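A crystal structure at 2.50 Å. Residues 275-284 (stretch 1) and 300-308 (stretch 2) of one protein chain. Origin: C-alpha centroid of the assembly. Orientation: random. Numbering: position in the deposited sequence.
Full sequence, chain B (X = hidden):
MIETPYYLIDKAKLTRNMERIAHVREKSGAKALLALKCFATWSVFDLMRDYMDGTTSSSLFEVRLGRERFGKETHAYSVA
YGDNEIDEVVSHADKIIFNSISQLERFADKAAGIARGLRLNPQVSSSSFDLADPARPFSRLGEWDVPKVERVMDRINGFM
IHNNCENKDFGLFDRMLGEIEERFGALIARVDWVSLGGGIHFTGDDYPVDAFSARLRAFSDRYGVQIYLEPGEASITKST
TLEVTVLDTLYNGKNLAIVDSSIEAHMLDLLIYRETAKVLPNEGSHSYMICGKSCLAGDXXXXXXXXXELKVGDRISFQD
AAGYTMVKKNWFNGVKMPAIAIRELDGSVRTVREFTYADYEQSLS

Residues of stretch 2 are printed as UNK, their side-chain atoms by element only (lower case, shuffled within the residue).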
# COMPACT_ATOMS: atom_id res chain seq x y z
N GLU B 275 12.30 -5.96 4.34
CA GLU B 275 12.68 -7.37 4.41
C GLU B 275 12.58 -7.89 3.01
O GLU B 275 12.07 -7.24 2.12
CB GLU B 275 11.75 -8.20 5.32
CG GLU B 275 11.83 -7.91 6.83
CD GLU B 275 13.12 -8.43 7.52
OE1 GLU B 275 13.92 -9.13 6.86
OE2 GLU B 275 13.32 -8.12 8.72
N THR B 276 13.00 -9.13 2.88
CA THR B 276 13.11 -9.79 1.62
C THR B 276 12.14 -10.96 1.57
O THR B 276 11.76 -11.47 2.60
CB THR B 276 14.49 -10.35 1.53
OG1 THR B 276 14.68 -11.21 2.66
CG2 THR B 276 15.55 -9.19 1.58
N ALA B 277 11.74 -11.37 0.38
CA ALA B 277 10.77 -12.44 0.22
C ALA B 277 11.44 -13.81 0.36
O ALA B 277 12.61 -13.89 0.73
CB ALA B 277 10.03 -12.30 -1.11
N LYS B 278 10.71 -14.89 0.09
CA LYS B 278 11.34 -16.21 0.21
C LYS B 278 11.15 -17.11 -1.00
O LYS B 278 10.04 -17.17 -1.55
CB LYS B 278 10.86 -16.93 1.45
CG LYS B 278 11.48 -16.43 2.71
CD LYS B 278 10.74 -16.99 3.92
CE LYS B 278 9.50 -16.18 4.26
NZ LYS B 278 9.82 -14.73 4.06
N VAL B 279 12.22 -17.82 -1.35
CA VAL B 279 12.25 -18.74 -2.46
C VAL B 279 12.73 -20.14 -2.00
O VAL B 279 13.36 -20.28 -0.94
CB VAL B 279 13.11 -18.16 -3.60
CG1 VAL B 279 13.11 -19.07 -4.78
CG2 VAL B 279 12.53 -16.80 -4.03
N LEU B 280 12.38 -21.17 -2.77
CA LEU B 280 12.78 -22.55 -2.49
C LEU B 280 13.27 -23.24 -3.75
O LEU B 280 12.73 -23.03 -4.83
CB LEU B 280 11.63 -23.37 -1.93
CG LEU B 280 11.02 -23.07 -0.56
CD1 LEU B 280 9.87 -24.05 -0.33
CD2 LEU B 280 12.03 -23.14 0.58
N PRO B 281 14.35 -24.04 -3.63
CA PRO B 281 15.29 -24.02 -2.51
C PRO B 281 16.12 -22.77 -2.70
O PRO B 281 16.21 -22.22 -3.82
CB PRO B 281 16.16 -25.22 -2.80
CG PRO B 281 16.18 -25.25 -4.30
CD PRO B 281 14.80 -24.95 -4.70
N ASN B 282 16.73 -22.25 -1.65
CA ASN B 282 17.47 -21.06 -1.97
C ASN B 282 18.91 -21.46 -2.23
O ASN B 282 19.84 -21.05 -1.51
CB ASN B 282 17.31 -19.96 -0.91
CG ASN B 282 17.88 -18.65 -1.37
OD1 ASN B 282 18.07 -18.42 -2.56
ND2 ASN B 282 18.17 -17.77 -0.43
N GLU B 283 19.08 -22.31 -3.24
CA GLU B 283 20.35 -23.00 -3.47
C GLU B 283 20.76 -22.97 -4.92
O GLU B 283 19.95 -22.66 -5.79
CB GLU B 283 20.28 -24.45 -2.99
CG GLU B 283 20.18 -24.66 -1.48
CD GLU B 283 21.37 -24.07 -0.70
OE1 GLU B 283 22.40 -23.70 -1.32
OE2 GLU B 283 21.27 -23.98 0.55
N GLY B 284 22.02 -23.31 -5.16
CA GLY B 284 22.60 -23.25 -6.49
C GLY B 284 23.61 -22.13 -6.56
O GLY B 284 23.84 -21.41 -5.58
N UNK B 300 12.53 -4.41 -4.83
CA UNK B 300 13.35 -5.60 -4.93
C UNK B 300 12.82 -6.68 -3.95
O UNK B 300 12.61 -6.41 -2.74
c UNK B 300 15.29 -3.97 -5.38
c UNK B 300 15.02 -5.12 -3.14
c UNK B 300 14.82 -5.27 -4.63
N UNK B 301 12.57 -7.87 -4.49
CA UNK B 301 12.07 -8.96 -3.68
C UNK B 301 13.11 -9.58 -2.78
O UNK B 301 12.75 -9.96 -1.66
c UNK B 301 7.64 -8.96 -6.12
c UNK B 301 9.00 -10.05 -4.40
c UNK B 301 10.16 -9.69 -5.09
c UNK B 301 7.73 -9.69 -4.92
c UNK B 301 11.46 -10.05 -4.56
c UNK B 301 10.06 -8.95 -6.29
c UNK B 301 8.83 -8.56 -6.80
N UNK B 302 14.35 -9.71 -3.29
CA UNK B 302 15.49 -10.34 -2.61
C UNK B 302 16.63 -10.84 -3.52
O UNK B 302 16.48 -10.93 -4.74
N UNK B 303 17.79 -11.14 -2.93
CA UNK B 303 18.91 -11.77 -3.67
C UNK B 303 18.76 -13.27 -3.42
O UNK B 303 18.75 -13.71 -2.27
c UNK B 303 22.07 -9.36 -3.35
o UNK B 303 22.48 -8.60 -4.26
c UNK B 303 20.30 -11.28 -3.21
o UNK B 303 22.84 -9.77 -2.44
c UNK B 303 20.56 -9.77 -3.35
N UNK B 304 18.58 -14.05 -4.47
CA UNK B 304 18.43 -15.47 -4.27
C UNK B 304 19.39 -16.31 -5.06
O UNK B 304 19.99 -15.86 -6.03
c UNK B 304 15.22 -14.20 -4.16
c UNK B 304 14.31 -13.55 -3.34
c UNK B 304 14.98 -14.97 -1.52
c UNK B 304 16.00 -15.24 -3.66
c UNK B 304 15.88 -15.60 -2.33
c UNK B 304 17.00 -15.92 -4.53
c UNK B 304 14.19 -13.94 -2.01
N UNK B 305 19.55 -17.54 -4.60
CA UNK B 305 20.24 -18.57 -5.33
C UNK B 305 19.23 -19.41 -6.14
O UNK B 305 18.09 -19.67 -5.70
n UNK B 305 24.37 -19.16 -2.60
c UNK B 305 22.39 -18.80 -4.00
c UNK B 305 25.03 -18.85 -1.48
c UNK B 305 21.08 -19.43 -4.38
n UNK B 305 24.37 -18.66 -0.34
c UNK B 305 22.93 -19.35 -2.69
n UNK B 305 26.36 -18.71 -1.50
N UNK B 306 19.67 -19.78 -7.33
CA UNK B 306 18.97 -20.66 -8.24
C UNK B 306 20.01 -21.63 -8.76
O UNK B 306 21.22 -21.36 -8.69
c UNK B 306 16.85 -16.58 -8.19
c UNK B 306 18.36 -19.85 -9.37
c UNK B 306 17.36 -18.82 -8.91
c UNK B 306 16.03 -19.18 -8.71
c UNK B 306 17.76 -17.51 -8.64
c UNK B 306 15.51 -16.93 -8.00
c UNK B 306 15.10 -18.24 -8.26
N UNK B 307 19.56 -22.77 -9.27
CA UNK B 307 20.46 -23.82 -9.74
C UNK B 307 20.83 -23.56 -11.21
O UNK B 307 21.97 -23.81 -11.62
c UNK B 307 19.81 -25.15 -9.58
N UNK B 308 19.87 -23.02 -11.97
CA UNK B 308 20.03 -22.70 -13.41
C UNK B 308 19.76 -21.24 -13.70
O UNK B 308 18.83 -20.63 -13.15
c UNK B 308 17.79 -25.12 -12.83
c UNK B 308 19.07 -23.51 -14.29
c UNK B 308 18.85 -24.97 -13.90
o UNK B 308 17.22 -24.08 -12.42
o UNK B 308 17.55 -26.27 -12.39

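Position 300 carries three side-chain carbons, the first bonded to the other two. Branching at CB with carbon alone identifies Val-300; its side chain makes no contact with stretch 1, so the assignment rests on shape alone.

Position 301 has seven carbons, one leading into a six-membered ring, with no oxygen on the ring: Phe-301. The methyl of Ala-277 lies at the ring edge, near its plane, with CB 4.1 Å from Phe-301 CD2. The backbone contributes more directly, since Ala-277 N donates to Phe-301 O at 2.7 Å with a nearly linear N-H...O angle of 171°.

Position 302 has no side-chain atoms and is Gly-302. Its CA lies 4.3 Å from Thr-276 CB. An ideal CB here would point toward stretch 1 yet would remain 3.6 Å from Thr-276 CB; the clash would come from within its own strand, 2.5 Å from the ring-tip carbon of position 304.

Position 303 shows three carbons in a chain, the third bearing two oxygens. A carboxylate at this length means Glu-303. Its CA-to-CB bond points away from stretch 1, and one carboxylate oxygen is hydrogen-bonded elsewhere in the structure.

Position 304 again has one carbon followed by a ring of six, hence Phe-304. Val-279 CG2 sits 3.6 Å from the ring centroid and 5° off the normal, a CH-pi contact over one face. At the ring edge lies Ala-277 O, 3.2 Å from Phe-304 CZ.

Position 305 has three carbons, a nitrogen, then a carbon carrying two more nitrogens. That guanidinium defines Arg-305. The aliphatic part approaches stretch 1, with CG 3.4 Å from Gly-284 O, while Arg-305 N donates to Asn-282 OD1 (2.7 Å, 157°).

Position 306 is a third carbon-plus-six-ring, Phe-306. Its CB points away, although Phe-306 CE1 still reaches within 4.1 Å of Val-279 CG1.

Position 307 has a single carbon, so Ala-307; its CA is 3.9 Å from Gly-284 CA.

Position 308 has three carbons, the last with two oxygens: Glu-308, which makes no contact with stretch 1.

Two hydrogen bonds hold the contact, one between backbones at Ala-277 and one from the backbone of Arg-305 to the Asn-282 side chain. Between them, Val-279 packs on Phe-304 and touches Phe-306. Close approach continues at Gly-284, whose CA makes a CA-H...O contact with Phe-306 O at 3.2 Å; an ideal CB there would lie 2.1 Å from that oxygen, and the local backbone angles independently call for glycine. Together the stretches bury 611 Å².

Stretch 2 300-308: VFGEFRFAE
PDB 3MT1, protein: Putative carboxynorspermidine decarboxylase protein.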